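Local coordinates for probable transcriptional regulatory protein, Rv1404 (Mycobacterium tuberculosis, PDB 2NYX) that probably binds DNA and regulates transcription as a winged-helix protein of the MarR family, at residues E87-L92 with L101-T106. Numbering follows the deposited sequence.
Sequences ELIDRL and LLAALT
Leu92 reaches across to Ala104 with one methyl, CD1 lying 3.5 Å from Ala104 CB, and this is the tightest apolar touch between 87-92 and 101-106. With Leu92 CG anti to its own carbonyl carbon (chi1 -44°), CG sits beside the backbone N and itself comes near Ala104 CB. Pro59 packs against both residues on this face, which Leu102 and Asp90 share. On the other face Ile89 CG2 meets Ala103 CB more loosely, at 4.2 Å, while Leu54, Leu83 and Val84 of two helices cover Ile89. Leu105 turns its CB away from 87-92, yet its CD2 methyl comes back to Leu88 O.

The backbones between these faces run antiparallel, their strand axes 4.6 Å apart at closest approach. Asp90 and Ala104 form one hydrogen-bonded pair, the Asp90 N to Ala104 O bond measuring 2.9 Å. Leu92 and Leu102 form the next, with Leu102 N 2.7 Å from Leu92 O and lying in that carbonyl's plane. Arg91 and Ala103, between them, are a non-hydrogen-bonded pair. Past the strand end, Thr106 N still reaches Leu88 O at 3.2 Å, but from above the carbonyl plane, 54° out of it.

At the polar edge the bent chain of Arg91 brings its guanidinium back toward 101-103, edge turned to Leu102 O and Ala103 N, with Leu101 CB over one face. NH1 makes weak bonds to Leu102 O (3.0 Å, only 121° at the hydrogen) and Leu101 O. Leu102 O thus receives both Arg91 NH1 and Leu92 N. Glu87, with positive phi, closes the Schellman motif ending helix 73-85. The hairpin of 89-92 and 102-105 is the wing of a MarR-type winged helix-turn-helix; strand 60-61, through the Ala103-Ile60 backbone hydrogen bonding, extends it into a small antiparallel sheet.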
loop_
_atom_site.group_PDB
_atom_site.type_symbol
_atom_site.label_atom_id
_atom_site.label_comp_id
_atom_site.label_asym_id
_atom_site.label_seq_id
_atom_site.Cartn_x
_atom_site.Cartn_y
_atom_site.Cartn_z
ATOM N N GLU B 87 -12.086 18.460 1.663
ATOM C CA GLU B 87 -13.270 18.176 2.504
ATOM C C GLU B 87 -13.335 16.766 3.079
ATOM O O GLU B 87 -14.415 16.269 3.365
ATOM C CB GLU B 87 -14.590 18.480 1.774
ATOM C CG GLU B 87 -14.994 19.935 1.716
ATOM C CD GLU B 87 -14.487 20.623 0.463
ATOM O OE1 GLU B 87 -15.323 21.119 -0.335
ATOM O OE2 GLU B 87 -13.250 20.657 0.272
ATOM N N LEU B 88 -12.190 16.126 3.259
ATOM C CA LEU B 88 -12.154 14.784 3.842
ATOM C C LEU B 88 -11.835 14.815 5.342
ATOM O O LEU B 88 -12.082 13.843 6.062
ATOM C CB LEU B 88 -11.177 13.889 3.062
ATOM C CG LEU B 88 -11.452 13.769 1.552
ATOM C CD1 LEU B 88 -10.220 13.346 0.783
ATOM C CD2 LEU B 88 -12.579 12.822 1.268
ATOM N N ILE B 89 -11.308 15.949 5.804
ATOM C CA ILE B 89 -10.915 16.149 7.207
ATOM C C ILE B 89 -11.334 17.535 7.720
ATOM O O ILE B 89 -11.177 18.541 7.026
ATOM C CB ILE B 89 -9.387 15.925 7.401
ATOM C CG1 ILE B 89 -9.049 14.445 7.237
ATOM C CG2 ILE B 89 -8.911 16.413 8.760
ATOM C CD1 ILE B 89 -7.573 14.143 7.242
ATOM N N ASP B 90 -11.892 17.555 8.931
ATOM C CA ASP B 90 -12.161 18.773 9.681
ATOM C C ASP B 90 -11.121 18.968 10.784
ATOM O O ASP B 90 -10.643 17.998 11.374
ATOM C CB ASP B 90 -13.535 18.683 10.332
ATOM C CG ASP B 90 -14.655 19.223 9.449
ATOM O OD1 ASP B 90 -14.403 20.124 8.608
ATOM O OD2 ASP B 90 -15.810 18.760 9.624
ATOM N N ARG B 91 -10.764 20.220 11.061
ATOM C CA ARG B 91 -9.955 20.533 12.240
ATOM C C ARG B 91 -10.877 20.910 13.409
ATOM O O ARG B 91 -11.749 21.759 13.260
ATOM C CB ARG B 91 -8.958 21.658 11.940
ATOM C CG ARG B 91 -8.163 21.496 10.644
ATOM C CD ARG B 91 -7.178 20.313 10.678
ATOM N NE ARG B 91 -5.850 20.726 11.143
ATOM C CZ ARG B 91 -5.295 20.324 12.282
ATOM N NH1 ARG B 91 -5.939 19.478 13.078
ATOM N NH2 ARG B 91 -4.093 20.763 12.626
ATOM N N LEU B 92 -10.693 20.272 14.559
ATOM C CA LEU B 92 -11.568 20.497 15.708
ATOM C C LEU B 92 -10.811 21.048 16.921
ATOM O O LEU B 92 -9.634 20.748 17.089
ATOM C CB LEU B 92 -12.271 19.198 16.121
ATOM C CG LEU B 92 -12.886 18.234 15.108
ATOM C CD1 LEU B 92 -13.271 16.963 15.835
ATOM C CD2 LEU B 92 -14.079 18.823 14.387
ATOM N N LEU B 101 -4.880 22.041 17.462
ATOM C CA LEU B 101 -6.142 21.581 16.915
ATOM C C LEU B 101 -6.111 20.073 16.662
ATOM O O LEU B 101 -5.051 19.492 16.407
ATOM C CB LEU B 101 -6.481 22.352 15.634
ATOM C CG LEU B 101 -7.419 23.567 15.743
ATOM C CD1 LEU B 101 -7.238 24.368 17.029
ATOM C CD2 LEU B 101 -7.260 24.463 14.527
ATOM N N LEU B 102 -7.280 19.445 16.763
ATOM C CA LEU B 102 -7.435 18.025 16.478
ATOM C C LEU B 102 -7.847 17.804 15.027
ATOM O O LEU B 102 -8.445 18.672 14.418
ATOM C CB LEU B 102 -8.465 17.408 17.428
ATOM C CG LEU B 102 -7.974 16.630 18.649
ATOM C CD1 LEU B 102 -6.798 17.291 19.328
ATOM C CD2 LEU B 102 -9.111 16.431 19.636
ATOM N N ALA B 103 -7.502 16.648 14.476
ATOM C CA ALA B 103 -7.938 16.254 13.133
ATOM C C ALA B 103 -8.987 15.147 13.212
ATOM O O ALA B 103 -8.839 14.193 13.967
ATOM C CB ALA B 103 -6.747 15.788 12.305
ATOM N N ALA B 104 -10.041 15.263 12.419
ATOM C CA ALA B 104 -11.098 14.253 12.420
ATOM C C ALA B 104 -11.723 14.089 11.049
ATOM O O ALA B 104 -11.644 14.985 10.209
ATOM C CB ALA B 104 -12.176 14.579 13.463
ATOM N N LEU B 105 -12.347 12.935 10.834
ATOM C CA LEU B 105 -13.000 12.654 9.568
ATOM C C LEU B 105 -14.280 13.441 9.363
ATOM O O LEU B 105 -15.033 13.726 10.287
ATOM C CB LEU B 105 -13.302 11.164 9.410
ATOM C CG LEU B 105 -12.160 10.232 9.012
ATOM C CD1 LEU B 105 -12.658 8.804 8.960
ATOM C CD2 LEU B 105 -11.543 10.647 7.670
ATOM N N THR B 106 -14.495 13.762 8.105
ATOM C CA THR B 106 -15.697 14.342 7.586
ATOM C C THR B 106 -16.590 13.203 7.080
ATOM O O THR B 106 -16.116 12.087 6.884
ATOM C CB THR B 106 -15.267 15.290 6.473
ATOM O OG1 THR B 106 -15.515 16.641 6.881
ATOM C CG2 THR B 106 -15.971 15.005 5.197
#